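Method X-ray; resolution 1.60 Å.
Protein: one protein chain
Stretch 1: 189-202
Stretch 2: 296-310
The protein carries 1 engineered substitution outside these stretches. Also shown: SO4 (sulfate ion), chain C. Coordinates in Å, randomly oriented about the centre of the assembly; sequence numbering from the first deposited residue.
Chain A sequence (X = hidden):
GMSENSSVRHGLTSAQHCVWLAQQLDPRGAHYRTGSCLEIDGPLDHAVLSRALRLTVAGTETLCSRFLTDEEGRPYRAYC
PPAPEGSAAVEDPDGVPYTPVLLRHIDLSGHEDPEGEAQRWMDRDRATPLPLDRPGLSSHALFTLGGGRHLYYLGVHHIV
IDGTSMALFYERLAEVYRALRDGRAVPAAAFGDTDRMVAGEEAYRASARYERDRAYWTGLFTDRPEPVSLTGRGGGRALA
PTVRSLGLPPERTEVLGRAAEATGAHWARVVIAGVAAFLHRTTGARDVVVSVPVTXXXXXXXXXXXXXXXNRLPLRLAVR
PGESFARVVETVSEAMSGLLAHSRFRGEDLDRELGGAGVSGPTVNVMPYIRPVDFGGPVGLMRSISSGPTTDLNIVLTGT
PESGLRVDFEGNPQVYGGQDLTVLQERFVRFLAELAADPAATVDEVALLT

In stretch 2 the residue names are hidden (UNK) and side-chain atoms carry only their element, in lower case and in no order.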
# COMPACT_ATOMS: atom_id res chain seq x y z
N ALA A 189 9.43 -14.64 -17.65
CA ALA A 189 9.25 -13.70 -16.54
C ALA A 189 10.55 -12.93 -16.34
O ALA A 189 11.63 -13.44 -16.64
CB ALA A 189 8.85 -14.43 -15.27
N ALA A 190 10.43 -11.71 -15.84
CA ALA A 190 11.59 -10.86 -15.59
C ALA A 190 11.56 -10.31 -14.18
O ALA A 190 11.48 -9.10 -13.97
CB ALA A 190 11.65 -9.73 -16.60
N PHE A 191 11.59 -11.21 -13.20
CA PHE A 191 11.61 -10.81 -11.80
C PHE A 191 13.02 -10.95 -11.24
O PHE A 191 13.87 -11.63 -11.81
CB PHE A 191 10.63 -11.66 -10.97
CG PHE A 191 9.18 -11.37 -11.26
CD1 PHE A 191 8.74 -10.08 -11.50
CD2 PHE A 191 8.25 -12.40 -11.27
CE1 PHE A 191 7.40 -9.83 -11.76
CE2 PHE A 191 6.92 -12.15 -11.53
CZ PHE A 191 6.49 -10.86 -11.77
N GLY A 192 13.26 -10.27 -10.11
CA GLY A 192 14.55 -10.32 -9.45
C GLY A 192 14.61 -11.38 -8.36
O GLY A 192 13.68 -12.17 -8.19
N ASP A 193 15.71 -11.37 -7.61
CA ASP A 193 15.99 -12.41 -6.63
C ASP A 193 15.89 -11.89 -5.20
O ASP A 193 16.52 -10.90 -4.84
CB ASP A 193 17.39 -12.99 -6.86
CG ASP A 193 17.73 -14.08 -5.86
OD1 ASP A 193 17.22 -15.21 -6.02
OD2 ASP A 193 18.50 -13.80 -4.92
N THR A 194 15.10 -12.58 -4.39
CA THR A 194 14.85 -12.15 -3.02
C THR A 194 16.10 -12.29 -2.14
O THR A 194 16.38 -11.42 -1.33
CB THR A 194 13.69 -12.96 -2.39
OG1 THR A 194 12.51 -12.79 -3.17
CG2 THR A 194 13.42 -12.49 -0.97
N ASP A 195 16.83 -13.39 -2.31
CA ASP A 195 18.02 -13.62 -1.49
C ASP A 195 19.01 -12.46 -1.61
O ASP A 195 19.57 -12.01 -0.62
CB ASP A 195 18.70 -14.94 -1.86
CG ASP A 195 17.96 -16.16 -1.35
OD1 ASP A 195 17.22 -16.05 -0.34
OD2 ASP A 195 18.13 -17.24 -1.94
N ARG A 196 19.20 -11.97 -2.83
CA ARG A 196 20.13 -10.86 -3.05
C ARG A 196 19.59 -9.57 -2.44
O ARG A 196 20.36 -8.76 -1.93
CB ARG A 196 20.41 -10.67 -4.54
CG ARG A 196 21.37 -11.68 -5.12
CD ARG A 196 21.84 -11.27 -6.50
NE ARG A 196 20.95 -11.78 -7.55
CZ ARG A 196 20.55 -11.09 -8.62
NH1 ARG A 196 20.93 -9.83 -8.80
NH2 ARG A 196 19.75 -11.67 -9.50
N MET A 197 18.28 -9.39 -2.49
CA MET A 197 17.63 -8.22 -1.89
C MET A 197 17.83 -8.24 -0.38
O MET A 197 18.16 -7.23 0.24
CB MET A 197 16.14 -8.19 -2.26
CG MET A 197 15.39 -6.95 -1.79
SD MET A 197 13.76 -6.76 -2.57
CE MET A 197 12.90 -8.22 -1.99
N VAL A 198 17.62 -9.40 0.23
CA VAL A 198 17.84 -9.57 1.67
C VAL A 198 19.31 -9.35 2.03
O VAL A 198 19.62 -8.73 3.05
CB VAL A 198 17.37 -10.96 2.13
CG1 VAL A 198 17.81 -11.25 3.57
CG2 VAL A 198 15.86 -11.07 2.01
N ALA A 199 20.21 -9.85 1.20
CA ALA A 199 21.64 -9.67 1.46
C ALA A 199 21.99 -8.18 1.45
O ALA A 199 22.86 -7.74 2.21
CB ALA A 199 22.47 -10.42 0.42
N GLY A 200 21.32 -7.42 0.60
CA GLY A 200 21.51 -5.98 0.54
C GLY A 200 21.13 -5.31 1.84
O GLY A 200 21.83 -4.41 2.31
N GLU A 201 20.03 -5.76 2.44
CA GLU A 201 19.57 -5.21 3.70
C GLU A 201 20.56 -5.54 4.81
O GLU A 201 20.89 -4.70 5.64
CB GLU A 201 18.18 -5.74 4.07
CG GLU A 201 17.09 -5.39 3.07
CD GLU A 201 15.70 -5.72 3.59
OE1 GLU A 201 15.58 -6.64 4.44
OE2 GLU A 201 14.73 -5.07 3.16
N GLU A 202 21.05 -6.78 4.80
CA GLU A 202 22.04 -7.22 5.77
C GLU A 202 23.31 -6.38 5.66
O GLU A 202 23.90 -6.01 6.67
CB GLU A 202 22.35 -8.71 5.57
CG GLU A 202 21.25 -9.62 6.08
CD GLU A 202 21.48 -11.08 5.75
OE1 GLU A 202 22.42 -11.38 4.97
OE2 GLU A 202 20.73 -11.94 6.25
N UNK A 296 11.29 0.73 0.01
CA UNK A 296 12.38 -0.05 0.58
C UNK A 296 13.15 -0.83 -0.47
O UNK A 296 13.89 -1.77 -0.15
N UNK A 297 12.99 -0.45 -1.73
CA UNK A 297 13.66 -1.11 -2.84
C UNK A 297 14.83 -0.28 -3.35
O UNK A 297 14.64 0.83 -3.85
c UNK A 297 11.62 -2.40 -3.55
n UNK A 297 10.31 -5.23 -4.85
c UNK A 297 9.42 -4.67 -4.05
c UNK A 297 10.39 -2.43 -4.45
c UNK A 297 12.66 -1.39 -3.97
n UNK A 297 9.43 -3.35 -3.86
n UNK A 297 8.53 -5.42 -3.43
N UNK A 298 16.03 -0.83 -3.21
CA UNK A 298 17.25 -0.15 -3.59
C UNK A 298 18.02 -0.95 -4.63
O UNK A 298 18.49 -2.05 -4.35
c UNK A 298 17.30 0.85 -1.30
c UNK A 298 16.72 0.17 -0.24
c UNK A 298 15.75 2.19 0.57
o UNK A 298 14.99 2.86 1.50
c UNK A 298 15.96 0.84 0.70
c UNK A 298 18.10 0.11 -2.34
c UNK A 298 16.31 2.88 -0.48
c UNK A 298 17.07 2.21 -1.42
N UNK A 299 18.10 -0.40 -5.83
CA UNK A 299 18.79 -1.05 -6.93
C UNK A 299 17.82 -1.74 -7.86
O UNK A 299 16.65 -1.93 -7.53
N UNK A 300 18.32 -2.13 -9.03
CA UNK A 300 17.47 -2.67 -10.09
C UNK A 300 16.84 -4.00 -9.70
O UNK A 300 15.66 -4.24 -9.98
c UNK A 300 18.26 -2.82 -11.37
N UNK A 301 17.62 -4.88 -9.08
CA UNK A 301 17.11 -6.19 -8.70
C UNK A 301 15.95 -6.07 -7.73
O UNK A 301 14.90 -6.69 -7.92
c UNK A 301 18.22 -7.04 -8.07
c UNK A 301 17.71 -8.38 -7.58
o UNK A 301 17.35 -9.25 -8.37
n UNK A 301 17.67 -8.55 -6.26
N UNK A 302 16.14 -5.26 -6.70
CA UNK A 302 15.11 -5.08 -5.68
C UNK A 302 13.82 -4.51 -6.27
O UNK A 302 12.72 -4.90 -5.87
c UNK A 302 15.63 -4.17 -4.57
N UNK A 303 13.95 -3.61 -7.24
CA UNK A 303 12.79 -2.95 -7.83
C UNK A 303 11.82 -3.93 -8.50
O UNK A 303 10.62 -3.68 -8.53
n UNK A 303 14.82 0.41 -10.09
n UNK A 303 16.39 1.32 -8.67
c UNK A 303 13.62 -0.57 -8.16
c UNK A 303 13.71 0.57 -9.16
n UNK A 303 17.02 0.59 -10.75
c UNK A 303 16.07 0.78 -9.84
c UNK A 303 13.23 -1.88 -8.83
N UNK A 304 12.34 -5.04 -9.01
CA UNK A 304 11.52 -6.00 -9.76
C UNK A 304 11.39 -7.36 -9.07
O UNK A 304 11.12 -8.36 -9.71
c UNK A 304 13.53 -6.75 -11.12
c UNK A 304 14.04 -7.31 -12.44
c UNK A 304 12.09 -6.23 -11.18
c UNK A 304 12.02 -4.93 -11.97
N UNK A 305 11.56 -7.38 -7.75
CA UNK A 305 11.41 -8.61 -6.97
C UNK A 305 10.11 -8.59 -6.18
O UNK A 305 10.01 -7.89 -5.18
c UNK A 305 12.45 -10.11 -5.22
c UNK A 305 12.60 -8.81 -6.00
o UNK A 305 13.82 -8.85 -6.75
N UNK A 306 9.10 -9.35 -6.63
CA UNK A 306 7.86 -9.39 -5.84
C UNK A 306 8.13 -9.87 -4.42
O UNK A 306 8.88 -10.82 -4.21
c UNK A 306 6.98 -10.37 -6.61
c UNK A 306 7.50 -10.32 -8.01
c UNK A 306 8.98 -10.13 -7.87
N UNK A 307 7.53 -9.20 -3.44
CA UNK A 307 7.80 -9.51 -2.06
C UNK A 307 7.20 -8.46 -1.14
O UNK A 307 6.26 -7.76 -1.51
N UNK A 308 7.75 -8.38 0.06
CA UNK A 308 7.32 -7.43 1.07
C UNK A 308 8.57 -6.79 1.66
O UNK A 308 9.28 -7.43 2.43
s UNK A 308 5.76 -5.65 3.17
c UNK A 308 6.48 -8.12 2.14
c UNK A 308 5.13 -5.24 4.81
c UNK A 308 6.31 -7.34 3.43
N UNK A 309 8.84 -5.54 1.28
CA UNK A 309 10.02 -4.83 1.77
C UNK A 309 9.73 -3.39 2.17
O UNK A 309 10.62 -2.68 2.61
c UNK A 309 11.86 -6.15 0.67
c UNK A 309 10.63 -4.42 -0.64
c UNK A 309 11.16 -4.81 0.72
N UNK A 310 8.47 -2.97 2.04
CA UNK A 310 8.12 -1.58 2.28
C UNK A 310 8.43 -1.13 3.70
O UNK A 310 8.45 -1.92 4.65
c UNK A 310 6.64 -1.36 1.97
o UNK A 310 5.83 -2.22 2.74
S SO4 C . 21.48 -4.67 -8.43
O1 SO4 C . 22.38 -3.55 -8.64
O2 SO4 C . 22.19 -5.93 -8.69
O3 SO4 C . 21.00 -4.66 -7.05
O4 SO4 C . 20.34 -4.55 -9.34
O HOH W 1 10.28 -11.71 -2.08
O HOH W 2 12.30 -4.78 4.19
O HOH W 3 14.84 -2.57 2.23

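Position 296 has no side-chain atoms, so it is glycine, G296. Its phi is positive, which favours glycine, and a CB would clash with the carbonyl oxygen of position 309. Position 297 carries three carbons, a nitrogen, and a carbon bearing two more nitrogens: arginine, R297. Its NH1 donates to the carbonyl oxygens of positions 302 and 305, bracing the backbone of this stretch from within.

At 298 one carbon leads to a six-carbon ring bearing an oxygen, without touching stretch 1: tyrosine, Y298, its hydroxyl hydrogen-bonded elsewhere in the structure. Position 299 is bare, hence G299, and its backbone angles would jam a CB against the preceding carbonyl. The single carbon at 300 makes A300, exposed and beyond reach of stretch 1, so the contact sets no demand on it.

Position 301 has two carbons, the second carrying one oxygen and one nitrogen. Both heteroatoms meet the backbone of D193: the oxygen lies 2.8 Å from D193 N, the nitrogen 3.0 Å from D193 O. An amide can accept and donate at once, so this is asparagine, N301, with OD1 facing the N-H and ND2 the carbonyl. One carbon at 302, 3.8 Å from M197 SD, gives A302, small enough to let the methionine lie close.

Position 303 has three carbons, a nitrogen and a carbon bearing two more nitrogens, and its CA-to-CB bond points away from stretch 1: arginine, R303, a charged chain in an exposed place. At 304 four carbons fork at the first, and the end of the longer arm lies 3.5 Å from A190 O: isoleucine, I304. Its backbone O accepts from G192 N at 2.9 Å. Position 305 has a carbon bearing one oxygen and one carbon, the latter 3.8 Å from M197 CE: threonine, T305, whose OG1 donates to N301 O while its methyl packs.

At 306 three carbons close onto the backbone nitrogen, one 3.6 Å from the centroid of the F191 ring, over its face: proline, P306, its CG making a CH-pi contact. Bare 307 is G307; an ideal CB would point toward stretch 1, 3.9 Å from M197 CE. The unbranched chain of two carbons, sulfur and carbon at 308 is methionine, M308, buried, its CA-to-CB bond pointing away from stretch 1. At 309 a carbon bears two carbons, one 3.5 Å from M197 CE: valine, V309, apolar against apolar. One carbon and one oxygen make S310, out of reach and unconstrained by this contact.

The contact joins polar and apolar parts. N301 clasps the backbone of D193, the N-cap residue, whose own OD2 accepts from R196 N in a capping bond, and the G192–I304 bond fixes the adjoining loops. M197 packs against A302, T305 and V309. Waters complete the seam: one links T194 OG1 to P306 O, and two others connect E201 OE2 with V309 O and G296 O.

Stretch 2, residues 296-310: GRYGANARITPGMVS
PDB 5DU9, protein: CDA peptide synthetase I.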